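Local coordinates for protein 2-Keto-3-deoxy-(6-phospho-)gluconate aldolase (Thermoproteus tenax, PDB 2R91) that is an aldolase of the dihydrodipicolinate synthetase family, with a TIM-barrel fold, and assembles from four chains, at residues A164-L169 / R189-V194; L181-F186 / G215-A220. All blocks are in the same frame, centred on the assembly; numbering follows the deposited sequence.

Interaction 1: A164-L169 / R189-V194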
loop_
_atom_site.group_PDB
_atom_site.type_symbol
_atom_site.label_atom_id
_atom_site.label_comp_id
_atom_site.label_asym_id
_atom_site.label_seq_id
_atom_site.Cartn_x
_atom_site.Cartn_y
_atom_site.Cartn_z
ATOM N N ALA A 164 17.610 10.331 6.610
ATOM C CA ALA A 164 18.343 9.135 6.985
ATOM C C ALA A 164 19.585 8.890 6.103
ATOM O O ALA A 164 20.568 8.325 6.579
ATOM C CB ALA A 164 17.420 7.912 6.988
ATOM N N TYR A 165 19.574 9.334 4.839
ATOM C CA TYR A 165 20.794 9.180 4.008
ATOM C C TYR A 165 21.946 10.012 4.533
ATOM O O TYR A 165 23.101 9.606 4.473
ATOM C CB TYR A 165 20.551 9.540 2.537
ATOM C CG TYR A 165 19.553 8.662 1.827
ATOM C CD1 TYR A 165 19.919 7.390 1.357
ATOM C CD2 TYR A 165 18.266 9.112 1.575
ATOM C CE1 TYR A 165 19.031 6.592 0.685
ATOM C CE2 TYR A 165 17.358 8.315 0.896
ATOM C CZ TYR A 165 17.755 7.048 0.453
ATOM O OH TYR A 165 16.856 6.260 -0.207
ATOM N N LYS A 166 21.632 11.198 5.040
ATOM C CA LYS A 166 22.639 12.048 5.656
ATOM C C LYS A 166 23.204 11.382 6.918
ATOM O O LYS A 166 24.362 11.529 7.246
ATOM C CB LYS A 166 21.984 13.382 6.012
ATOM C CG LYS A 166 22.886 14.549 5.985
ATOM C CD LYS A 166 22.625 15.342 4.716
ATOM C CE LYS A 166 23.947 15.899 4.179
ATOM N NZ LYS A 166 24.286 17.043 4.990
ATOM N N ARG A 167 22.369 10.631 7.617
ATOM C CA ARG A 167 22.795 9.927 8.820
ATOM C C ARG A 167 23.729 8.766 8.495
ATOM O O ARG A 167 24.783 8.603 9.135
ATOM C CB ARG A 167 21.565 9.446 9.588
ATOM C CG ARG A 167 21.845 8.711 10.891
ATOM C CD ARG A 167 20.521 8.203 11.445
ATOM N NE ARG A 167 20.700 6.920 12.107
ATOM C CZ ARG A 167 19.774 5.981 12.200
ATOM N NH1 ARG A 167 18.571 6.127 11.633
ATOM N NH2 ARG A 167 20.072 4.888 12.869
ATOM N N TYR A 168 23.358 7.951 7.507
ATOM C CA TYR A 168 24.160 6.770 7.145
ATOM C C TYR A 168 25.317 7.075 6.224
ATOM O O TYR A 168 26.296 6.320 6.188
ATOM C CB TYR A 168 23.292 5.681 6.489
ATOM C CG TYR A 168 22.497 4.824 7.459
ATOM C CD1 TYR A 168 21.329 5.291 8.028
ATOM C CD2 TYR A 168 22.922 3.550 7.797
ATOM C CE1 TYR A 168 20.598 4.523 8.904
ATOM C CE2 TYR A 168 22.197 2.764 8.673
ATOM C CZ TYR A 168 21.033 3.266 9.231
ATOM O OH TYR A 168 20.291 2.489 10.092
ATOM N N LEU A 169 25.203 8.153 5.458
ATOM C CA LEU A 169 26.279 8.557 4.543
ATOM C C LEU A 169 26.628 10.017 4.764
ATOM O O LEU A 169 26.253 10.877 3.964
ATOM C CB LEU A 169 25.881 8.326 3.074
ATOM C CG LEU A 169 25.434 6.907 2.729
ATOM C CD1 LEU A 169 24.867 6.799 1.325
ATOM C CD2 LEU A 169 26.607 6.007 2.871
ATOM N N ARG A 189 18.437 21.766 6.285
ATOM C CA ARG A 189 19.783 21.770 5.681
ATOM C C ARG A 189 20.192 20.450 5.016
ATOM O O ARG A 189 21.275 19.888 5.283
ATOM C CB ARG A 189 20.873 22.268 6.675
ATOM C CG ARG A 189 20.517 23.629 7.252
ATOM C CD ARG A 189 21.716 24.383 7.810
ATOM N NE ARG A 189 21.318 25.746 8.178
ATOM C CZ ARG A 189 21.995 26.541 9.016
ATOM N NH1 ARG A 189 23.130 26.114 9.585
ATOM N NH2 ARG A 189 21.538 27.764 9.282
ATOM N N LEU A 190 19.312 19.949 4.154
ATOM C CA LEU A 190 19.735 18.962 3.166
ATOM C C LEU A 190 20.741 19.694 2.274
ATOM O O LEU A 190 20.855 20.918 2.339
ATOM C CB LEU A 190 18.533 18.472 2.349
ATOM C CG LEU A 190 17.532 17.595 3.127
ATOM C CD1 LEU A 190 16.545 17.055 2.121
ATOM C CD2 LEU A 190 18.270 16.450 3.840
ATOM N N ASP A 191 21.458 18.967 1.416
ATOM C CA ASP A 191 22.390 19.646 0.527
ATOM C C ASP A 191 21.680 20.434 -0.560
ATOM O O ASP A 191 22.276 21.269 -1.214
ATOM C CB ASP A 191 23.342 18.633 -0.053
ATOM C CG ASP A 191 24.181 18.027 1.013
ATOM O OD1 ASP A 191 25.126 18.705 1.447
ATOM O OD2 ASP A 191 23.856 16.928 1.480
ATOM N N GLY A 192 20.396 20.153 -0.775
ATOM C CA GLY A 192 19.667 20.881 -1.780
ATOM C C GLY A 192 18.350 20.214 -2.113
ATOM O O GLY A 192 17.898 19.256 -1.426
ATOM N N VAL A 193 17.720 20.736 -3.148
ATOM C CA VAL A 193 16.474 20.180 -3.667
ATOM C C VAL A 193 16.664 19.838 -5.132
ATOM O O VAL A 193 17.412 20.517 -5.830
ATOM C CB VAL A 193 15.273 21.191 -3.527
ATOM C CG1 VAL A 193 15.035 21.527 -2.027
ATOM C CG2 VAL A 193 15.520 22.509 -4.306
ATOM N N VAL A 194 15.961 18.808 -5.588
ATOM C CA VAL A 194 15.858 18.531 -7.014
ATOM C C VAL A 194 14.383 18.487 -7.395
ATOM O O VAL A 194 13.828 17.443 -7.681
ATOM C CB VAL A 194 16.543 17.175 -7.412
ATOM C CG1 VAL A 194 16.575 17.013 -8.945
ATOM C CG2 VAL A 194 17.951 17.086 -6.868
HETATM O O HOH W 1 24.418 20.037 5.302
#

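Interaction 2: L181-F186 / G215-A220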
loop_
_atom_site.group_PDB
_atom_site.type_symbol
_atom_site.label_atom_id
_atom_site.label_comp_id
_atom_site.label_asym_id
_atom_site.label_seq_id
_atom_site.Cartn_x
_atom_site.Cartn_y
_atom_site.Cartn_z
ATOM N N LEU A 181 8.243 19.670 -0.536
ATOM C CA LEU A 181 9.265 19.703 0.531
ATOM C C LEU A 181 10.463 20.645 0.287
ATOM O O LEU A 181 11.504 20.515 0.946
ATOM C CB LEU A 181 9.777 18.288 0.874
ATOM C CG LEU A 181 8.772 17.314 1.503
ATOM C CD1 LEU A 181 9.327 15.884 1.600
ATOM C CD2 LEU A 181 8.339 17.862 2.914
ATOM N N VAL A 182 10.339 21.585 -0.645
ATOM C CA VAL A 182 11.450 22.521 -0.912
ATOM C C VAL A 182 11.818 23.357 0.325
ATOM O O VAL A 182 12.965 23.406 0.769
ATOM C CB VAL A 182 11.125 23.437 -2.101
ATOM C CG1 VAL A 182 12.168 24.555 -2.235
ATOM C CG2 VAL A 182 11.072 22.583 -3.435
ATOM N N PHE A 183 10.813 24.034 0.862
ATOM C CA PHE A 183 10.958 24.761 2.120
ATOM C C PHE A 183 11.570 23.878 3.207
ATOM O O PHE A 183 12.630 24.195 3.754
ATOM C CB PHE A 183 9.578 25.345 2.493
ATOM C CG PHE A 183 9.402 25.668 3.944
ATOM C CD1 PHE A 183 10.369 26.379 4.645
ATOM C CD2 PHE A 183 8.212 25.321 4.587
ATOM C CE1 PHE A 183 10.182 26.695 6.016
ATOM C CE2 PHE A 183 8.007 25.639 5.949
ATOM C CZ PHE A 183 8.964 26.322 6.645
ATOM N N ALA A 184 10.934 22.754 3.504
ATOM C CA ALA A 184 11.402 21.860 4.545
ATOM C C ALA A 184 12.845 21.360 4.340
ATOM O O ALA A 184 13.633 21.292 5.292
ATOM C CB ALA A 184 10.453 20.684 4.689
ATOM N N SER A 185 13.187 21.006 3.101
ATOM C CA SER A 185 14.580 20.594 2.786
ATOM C C SER A 185 15.623 21.662 3.135
ATOM O O SER A 185 16.662 21.358 3.693
ATOM C CB SER A 185 14.689 20.263 1.286
ATOM O OG SER A 185 13.833 19.192 0.964
ATOM N N PHE A 186 15.389 22.904 2.739
ATOM C CA PHE A 186 16.322 23.982 3.131
ATOM C C PHE A 186 16.356 24.190 4.653
ATOM O O PHE A 186 17.431 24.367 5.265
ATOM C CB PHE A 186 15.969 25.262 2.402
ATOM C CG PHE A 186 16.204 25.192 0.897
ATOM C CD1 PHE A 186 17.395 24.672 0.379
ATOM C CD2 PHE A 186 15.246 25.672 0.018
ATOM C CE1 PHE A 186 17.604 24.620 -1.032
ATOM C CE2 PHE A 186 15.439 25.626 -1.370
ATOM C CZ PHE A 186 16.628 25.105 -1.882
ATOM N N GLY A 215 16.201 33.585 7.882
ATOM C CA GLY A 215 15.397 33.262 9.059
ATOM C C GLY A 215 13.926 33.618 8.907
ATOM O O GLY A 215 13.152 33.539 9.867
ATOM N N ASP A 216 13.534 33.997 7.691
ATOM C CA ASP A 216 12.153 34.350 7.378
ATOM C C ASP A 216 11.317 33.091 7.034
ATOM O O ASP A 216 10.901 32.887 5.888
ATOM C CB ASP A 216 12.146 35.351 6.227
ATOM C CG ASP A 216 10.839 36.124 6.103
ATOM O OD1 ASP A 216 9.833 35.782 6.769
ATOM O OD2 ASP A 216 10.814 37.064 5.280
ATOM N N ILE A 217 11.031 32.290 8.048
ATOM C CA ILE A 217 10.331 31.022 7.857
ATOM C C ILE A 217 8.903 31.227 7.363
ATOM O O ILE A 217 8.404 30.459 6.536
ATOM C CB ILE A 217 10.369 30.172 9.147
ATOM C CG1 ILE A 217 11.826 29.855 9.518
ATOM C CG2 ILE A 217 9.542 28.900 8.985
ATOM C CD1 ILE A 217 12.554 29.001 8.489
ATOM N N GLU A 218 8.258 32.289 7.833
ATOM C CA GLU A 218 6.899 32.593 7.396
ATOM C C GLU A 218 6.812 32.892 5.884
ATOM O O GLU A 218 5.901 32.408 5.219
ATOM C CB GLU A 218 6.270 33.729 8.226
ATOM C CG GLU A 218 6.096 33.403 9.737
ATOM C CD GLU A 218 7.431 33.352 10.494
ATOM O OE1 GLU A 218 8.443 33.951 10.029
ATOM O OE2 GLU A 218 7.483 32.692 11.559
ATOM N N ARG A 219 7.724 33.707 5.358
ATOM C CA ARG A 219 7.753 33.964 3.909
ATOM C C ARG A 219 8.032 32.658 3.106
ATOM O O ARG A 219 7.395 32.385 2.075
ATOM C CB ARG A 219 8.805 35.034 3.551
ATOM C CG ARG A 219 9.052 35.147 2.044
ATOM C CD ARG A 219 9.861 36.395 1.661
ATOM N NE ARG A 219 10.048 36.506 0.210
ATOM C CZ ARG A 219 9.183 37.071 -0.631
ATOM N NH1 ARG A 219 8.041 37.594 -0.191
ATOM N NH2 ARG A 219 9.452 37.102 -1.930
ATOM N N ALA A 220 9.012 31.895 3.560
ATOM C CA ALA A 220 9.371 30.604 2.921
ATOM C C ALA A 220 8.161 29.681 2.865
ATOM O O ALA A 220 7.854 29.084 1.823
ATOM C CB ALA A 220 10.482 29.910 3.698
#

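Interaction 1: A164-L169 / R189-V194
The backbones come nearest at Lys-166 and Leu-190, whose CA atoms lie 7.9 Å apart, and from there Lys-166 reaches across to Asp-191. Residues 164-168 are the last turn of helix 159-168, and Leu-169 is the first residue past it. The segment 189-194 starts at Arg-189, which closes the preceding helix in a Schellman motif. The CB of Lys-166 points toward that segment. Its CG is turned away from the backbone N (chi1 -150°), and the chain then bends at each later torsion. It meets the Asp-191 side chain at a slant. The salt bridge here is doubtful, 3.5 Å between Lys-166 NZ and Asp-191 OD2, since OD2 is crowded against the lysine chain in the model. This carboxylate oxygen also accepts a hydrogen bond from Val-174 N. A water donates to Arg-189 O at 3.1 Å and accepts only a weak bond from Lys-166 NZ. Arg-189 turns its guanidinium away, to a salt bridge with Glu-218 of the second subunit. The buried Leu-190 packs on Leu-159, Thr-162 and Leu-163 of helix 159-168. Strands 173-176 and 192-193 are parallel neighbours in the eight-stranded TIM barrel, and the backbone of Asp-191 bonds to Val-174 and Glu-2. The contact lies at the surface where helix 159-168 ends and strand 192-193 starts, at the end of the barrel where its strands begin.

Interaction 2: L181-F186 / G215-A220
The ring of Phe-183 reaches from helix 182-187 to the first turn of helix 217-237 and touches Ile-217 and Ala-220 there. The two residues meet it differently. Ile-217 comes at the edge, near the ring plane: its CG2 methyl lies 3.5 Å from CZ of Phe-183. The CD1 methyl of Ile-217 is further off, 4.1 Å from CE1 of Phe-183. The two side chains cross at about a right angle. Ala-220 lies toward one face. Its carbonyl C is 4.3 Å above the ring plane, offset toward the rim, and its CB is 3.7 Å from CD1 of Phe-183. With CG anti to the backbone N (chi1 158°) and CB pointing toward the other helix, the ring is directed at Ile-217 and Ala-220. The contact is apolar and buried. Ile-217 and Ala-220 are three residues apart, so one helical turn presents both to the ring. The chain is a TIM barrel. Helix 182-187 follows barrel strand 173-176, while helix 217-237 comes after the last barrel strand. The ring thus ties the barrel's outer layer to a later helix. Ile-208 and Val-212 of helix 202-213 also pack on Phe-183. Asp-216 caps helix 217-237: its OD1 accepts from Arg-219 N at 3.3 Å, with an N-H...O angle of 159°, from above the carboxylate plane. Leu-181 sits at the N-cap position of helix 182-187. Its O accepts from two donors of Ser-185, N and OG, from opposite faces of the carbonyl plane; the bond from Ser-185 OG to Leu-181 O is 2.7 Å. Val-188 of the second subunit packs on Phe-183, and Arg-189 of that subunit packs on Ile-217.

Overall arrangement
Along the chain the segments alternate: 164-169, 181-186, 189-194, 215-220. The two centres lie about 16 Å apart. Helix 182-187 of interaction 2 is followed in the chain by strand 192-193 of interaction 1, and the two touch. Leu-190 N probably bonds to Ser-185 O at 3.0 Å, and Val-193 packs on Val-182, Ser-185 and Phe-186. Interaction 1 is a polar surface contact at the barrel; interaction 2 is a buried apolar one further out, with helix 217-237. Both touch the second subunit. Arg-189 of one copy meets Ile-217 and Glu-218 of the other, so the two contacts come together across the same subunit interface.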